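Local coordinates for protein putative xylanase (Bacteroides fragilis, PDB 2P1G) that is of unproven function, possibly a hydrolase of glycosyl bonds, with a sequence of the N-acetylmuramoyl-L-alanine amidase-like family, at residues 16-21 with 212-216; 9-14 with 193-197. One frame throughout, in Å; residues are numbered along the deposited sequence.

Contact 1 of 2, residues 16-21 with 212-216; sequences FVDTPY and GKVVV
Loop 16-21 opens with a tight turn and then runs extended, antiparallel to strand 213-216. F16 to T19 form a type II beta turn, with V17 at phi/psi -56/131° and D18 at 84/-4°. F16 O accepts twice inside the loop: from T19 N (2.9 Å) and, with T19 chi1 at m, from T19 OG1 (2.9 Å).

Three backbone hydrogen bonds join the segments. V214 uses both its polar backbone atoms: V214 O receives D18 N (2.8 Å) and V214 N donates to T19 O (2.8 Å). Y21 N donates to G212 O (3.0 Å), G212 having positive phi (74°). Between the last two bonds, P20 and K213 form a single bridge, a non-hydrogen-bonded antiparallel pair with CA atoms 4.1 Å apart. P20 has no N-H, but its backbone bonds to V41, and P20 CA makes a CA-H...O contact with G212 O (3.6 Å).

V214 points at the loop; V214 CB lies 3.2 Å from F16 O and V214 CG1 4.1 Å from F16 CB. K213 leaves CB in p and then extends, bringing NZ to a long salt bridge with D18 OD1 (3.7 Å). The F16 ring packs edge-to-face with F46 of helix 43-54.

V215 bonds through its backbone to H206 of strand 201-208, so the loop lies along the other edge of strand 213-216: a non-regular segment added to the border of an antiparallel sheet through one beta bridge.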
loop_
_atom_site.group_PDB
_atom_site.type_symbol
_atom_site.label_atom_id
_atom_site.label_comp_id
_atom_site.label_asym_id
_atom_site.label_seq_id
_atom_site.Cartn_x
_atom_site.Cartn_y
_atom_site.Cartn_z
ATOM N N PHE A 16 12.107 10.147 4.071
ATOM C CA PHE A 16 11.668 9.368 5.218
ATOM C C PHE A 16 12.696 8.339 5.665
ATOM O O PHE A 16 12.457 7.616 6.633
ATOM C CB PHE A 16 10.376 8.622 4.888
ATOM C CG PHE A 16 9.161 9.479 4.940
ATOM C CD1 PHE A 16 8.404 9.560 6.106
ATOM C CD2 PHE A 16 8.751 10.185 3.817
ATOM C CE1 PHE A 16 7.268 10.359 6.162
ATOM C CE2 PHE A 16 7.587 10.993 3.869
ATOM C CZ PHE A 16 6.856 11.061 5.027
ATOM N N VAL A 17 13.817 8.245 4.963
ATOM C CA VAL A 17 14.782 7.185 5.298
ATOM C C VAL A 17 15.184 7.303 6.781
ATOM O O VAL A 17 15.514 8.389 7.257
ATOM C CB VAL A 17 15.985 7.157 4.309
ATOM C CG1 VAL A 17 17.150 6.288 4.828
ATOM C CG2 VAL A 17 15.528 6.633 2.947
ATOM N N ASP A 18 15.123 6.174 7.489
ATOM C CA ASP A 18 15.473 6.067 8.909
ATOM C C ASP A 18 14.348 6.443 9.868
ATOM O O ASP A 18 14.506 6.303 11.075
ATOM C CB ASP A 18 16.748 6.850 9.252
ATOM C CG ASP A 18 17.983 6.248 8.629
ATOM O OD1 ASP A 18 18.043 5.003 8.480
ATOM O OD2 ASP A 18 18.889 7.032 8.292
ATOM N N THR A 19 13.216 6.905 9.343
ATOM C CA THR A 19 12.018 7.130 10.175
ATOM C C THR A 19 11.595 5.797 10.784
ATOM O O THR A 19 11.505 4.796 10.074
ATOM C CB THR A 19 10.845 7.712 9.345
ATOM O OG1 THR A 19 11.220 8.983 8.815
ATOM C CG2 THR A 19 9.572 7.881 10.200
ATOM N N PRO A 20 11.385 5.762 12.112
ATOM C CA PRO A 20 11.037 4.515 12.782
ATOM C C PRO A 20 9.744 3.910 12.264
ATOM O O PRO A 20 8.821 4.639 11.928
ATOM C CB PRO A 20 10.848 4.935 14.247
ATOM C CG PRO A 20 11.614 6.213 14.384
ATOM C CD PRO A 20 11.528 6.890 13.056
ATOM N N TYR A 21 9.704 2.585 12.208
ATOM C CA TYR A 21 8.486 1.843 11.945
ATOM C C TYR A 21 7.675 1.692 13.225
ATOM O O TYR A 21 8.230 1.423 14.295
ATOM C CB TYR A 21 8.839 0.469 11.408
ATOM C CG TYR A 21 7.653 -0.366 11.014
ATOM C CD1 TYR A 21 7.317 -0.519 9.680
ATOM C CD2 TYR A 21 6.872 -1.024 11.975
ATOM C CE1 TYR A 21 6.252 -1.269 9.311
ATOM C CE2 TYR A 21 5.778 -1.793 11.597
ATOM C CZ TYR A 21 5.491 -1.908 10.260
ATOM O OH TYR A 21 4.423 -2.664 9.835
ATOM N N GLY A 212 12.973 -2.150 11.464
ATOM C CA GLY A 212 12.372 -1.212 12.406
ATOM C C GLY A 212 12.355 0.229 11.945
ATOM O O GLY A 212 12.219 1.144 12.757
ATOM N N LYS A 213 12.513 0.446 10.639
ATOM C CA LYS A 213 12.531 1.798 10.098
ATOM C C LYS A 213 12.376 1.781 8.581
ATOM O O LYS A 213 12.448 0.713 7.958
ATOM C CB LYS A 213 13.840 2.513 10.462
ATOM C CG LYS A 213 15.077 1.874 9.826
ATOM C CD LYS A 213 16.339 2.290 10.586
ATOM C CE LYS A 213 17.593 1.730 9.926
ATOM N NZ LYS A 213 18.839 2.126 10.684
ATOM N N VAL A 214 12.175 2.968 8.006
ATOM C CA VAL A 214 12.140 3.142 6.536
ATOM C C VAL A 214 13.553 2.963 5.996
ATOM O O VAL A 214 14.480 3.627 6.462
ATOM C CB VAL A 214 11.615 4.532 6.110
ATOM C CG1 VAL A 214 11.713 4.722 4.568
ATOM C CG2 VAL A 214 10.173 4.721 6.573
ATOM N N VAL A 215 13.708 2.060 5.022
ATOM C CA VAL A 215 15.027 1.772 4.427
ATOM C C VAL A 215 14.940 1.579 2.916
ATOM O O VAL A 215 13.890 1.234 2.378
ATOM C CB VAL A 215 15.640 0.455 5.012
ATOM C CG1 VAL A 215 15.821 0.564 6.520
ATOM C CG2 VAL A 215 14.773 -0.755 4.653
ATOM N N VAL A 216 16.063 1.803 2.235
ATOM C CA VAL A 216 16.238 1.268 0.889
ATOM C C VAL A 216 16.719 -0.172 1.128
ATOM O O VAL A 216 17.799 -0.392 1.721
ATOM C CB VAL A 216 17.262 2.095 0.096
ATOM C CG1 VAL A 216 17.534 1.482 -1.284
ATOM C CG2 VAL A 216 16.769 3.542 -0.061
#

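Contact 2 of 2, residues 9-14 with 193-197; sequences VLSNGL and GIAIY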
loop_
_atom_site.group_PDB
_atom_site.type_symbol
_atom_site.label_atom_id
_atom_site.label_comp_id
_atom_site.label_asym_id
_atom_site.label_seq_id
_atom_site.Cartn_x
_atom_site.Cartn_y
_atom_site.Cartn_z
ATOM N N VAL A 9 6.278 9.704 -4.657
ATOM C CA VAL A 9 7.476 9.852 -5.538
ATOM C C VAL A 9 8.763 9.616 -4.760
ATOM O O VAL A 9 8.814 9.758 -3.540
ATOM C CB VAL A 9 7.536 11.224 -6.217
ATOM C CG1 VAL A 9 8.314 12.275 -5.341
ATOM C CG2 VAL A 9 8.146 11.108 -7.596
ATOM N N LEU A 10 9.804 9.262 -5.497
ATOM C CA LEU A 10 11.050 8.874 -4.896
ATOM C C LEU A 10 11.653 9.980 -4.036
ATOM O O LEU A 10 12.058 9.714 -2.916
ATOM C CB LEU A 10 12.020 8.412 -5.975
ATOM C CG LEU A 10 13.150 7.528 -5.499
ATOM C CD1 LEU A 10 12.637 6.424 -4.565
ATOM C CD2 LEU A 10 13.871 6.976 -6.723
ATOM N N SER A 11 11.677 11.224 -4.525
ATOM C CA SER A 11 12.288 12.301 -3.739
ATOM C C SER A 11 11.572 12.513 -2.406
ATOM O O SER A 11 12.215 12.694 -1.368
ATOM C CB SER A 11 12.362 13.612 -4.524
ATOM O OG SER A 11 11.060 14.106 -4.817
ATOM N N ASN A 12 10.245 12.496 -2.421
ATOM C CA ASN A 12 9.520 12.611 -1.160
ATOM C C ASN A 12 9.708 11.402 -0.250
ATOM O O ASN A 12 9.930 11.549 0.969
ATOM C CB ASN A 12 8.045 12.930 -1.403
ATOM C CG ASN A 12 7.831 14.386 -1.759
ATOM O OD1 ASN A 12 8.064 15.276 -0.940
ATOM N ND2 ASN A 12 7.400 14.635 -2.973
ATOM N N GLY A 13 9.669 10.211 -0.846
ATOM C CA GLY A 13 9.883 8.969 -0.110
ATOM C C GLY A 13 11.243 8.929 0.574
ATOM O O GLY A 13 11.359 8.508 1.727
ATOM N N LEU A 14 12.276 9.388 -0.140
ATOM C CA LEU A 14 13.635 9.285 0.373
ATOM C C LEU A 14 13.849 10.140 1.610
ATOM O O LEU A 14 14.703 9.832 2.437
ATOM C CB LEU A 14 14.666 9.576 -0.717
ATOM C CG LEU A 14 14.910 8.441 -1.715
ATOM C CD1 LEU A 14 15.709 8.963 -2.910
ATOM C CD2 LEU A 14 15.614 7.229 -1.059
ATOM N N GLY A 193 5.773 -0.701 -1.237
ATOM C CA GLY A 193 6.925 0.206 -1.095
ATOM C C GLY A 193 7.094 0.974 -2.384
ATOM O O GLY A 193 6.207 0.942 -3.257
ATOM N N ILE A 194 8.235 1.653 -2.523
ATOM C CA ILE A 194 8.486 2.480 -3.697
ATOM C C ILE A 194 9.715 1.928 -4.435
ATOM O O ILE A 194 10.758 1.640 -3.799
ATOM C CB ILE A 194 8.724 3.957 -3.273
ATOM C CG1 ILE A 194 7.494 4.507 -2.540
ATOM C CG2 ILE A 194 9.067 4.819 -4.514
ATOM C CD1 ILE A 194 7.773 5.799 -1.775
ATOM N N ALA A 195 9.600 1.802 -5.757
ATOM C CA ALA A 195 10.702 1.298 -6.588
ATOM C C ALA A 195 11.863 2.282 -6.603
ATOM O O ALA A 195 11.667 3.497 -6.711
ATOM C CB ALA A 195 10.226 1.038 -8.003
ATOM N N ILE A 196 13.066 1.738 -6.500
ATOM C CA ILE A 196 14.278 2.548 -6.587
ATOM C C ILE A 196 15.364 1.672 -7.157
ATOM O O ILE A 196 15.579 0.559 -6.674
ATOM C CB ILE A 196 14.696 3.213 -5.240
ATOM C CG1 ILE A 196 15.958 4.085 -5.446
ATOM C CG2 ILE A 196 14.932 2.195 -4.118
ATOM C CD1 ILE A 196 16.336 4.900 -4.229
ATOM N N TYR A 197 16.007 2.159 -8.216
ATOM C CA TYR A 197 17.112 1.452 -8.827
ATOM C C TYR A 197 18.412 1.893 -8.164
ATOM O O TYR A 197 18.683 3.098 -8.062
ATOM C CB TYR A 197 17.144 1.707 -10.336
ATOM C CG TYR A 197 16.117 0.910 -11.104
ATOM C CD1 TYR A 197 16.428 -0.358 -11.617
ATOM C CD2 TYR A 197 14.833 1.401 -11.286
ATOM C CE1 TYR A 197 15.471 -1.106 -12.338
ATOM C CE2 TYR A 197 13.884 0.673 -11.981
ATOM C CZ TYR A 197 14.191 -0.572 -12.479
ATOM O OH TYR A 197 13.234 -1.262 -13.174
#
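Apolar side chains carry this contact, and no hydrogen bond passes between the segments. L10 reaches two strand residues that point toward the helix: L10 CD1 lies 3.9 Å from I194 CG2, and L10 CD2 lies 3.8 Å from I196 CG1. With chi1 t and chi2 p, the leucine end swings nearer the strand than its CA-to-CB bond suggests. One turn later, L14 CD2 meets I196 CD1 at 4.0 Å.

Side chain also meets backbone. L10 CD1 rests 3.8 Å from A195 O, and I194 CD1 approaches G13 CA to 4.2 Å. The lack of a side chain at G13 matters, since an ideal CB would stand 2.9 Å from I194 CD1, a clash.

Backbone hydrogen bonds lie apart from this contact: within the helix, G13 N donates to V9 O (2.9 Å) and L14 N to L10 O (2.8 Å); from the strand, I194 and I196 bond to L205 and H203 of strand 201-208.

The short helix 10-14 crosses strand 193-197 steeply, at -108° with axes 9.5 Å apart at closest approach. L10 and L14 also touch L205 of strand 201-208, and L14 reaches V216 of strand 213-216, while N12 packs on M53 and A54 of helix 43-54. The N-terminal helix thus lies beside helix 43-54, against the sheet face that carries I194 and I196.

The segments alternate along the chain, in the order 9-14, 16-21, 193-197, 212-216, so the N-terminal region meets the sheet twice, first as a helix and then as a loop. The centres lie about 12 Å apart, and the contacts touch: V216 CG1 is 3.9 Å from I196 CG2, and V216 CG2 is 4.0 Å from L14 CD2. Strand 201-208 pairs with both 189-198 and 213-216, and its L205 is touched by V17 and V214 of contact 1 and by L10 and L14 of contact 2. F46 meets F16, V214 and I194. Together the two contacts join the first helix and its following loop to helix 43-54 and the antiparallel sheet, a helix-on-sheet arrangement consistent with papain-like folds.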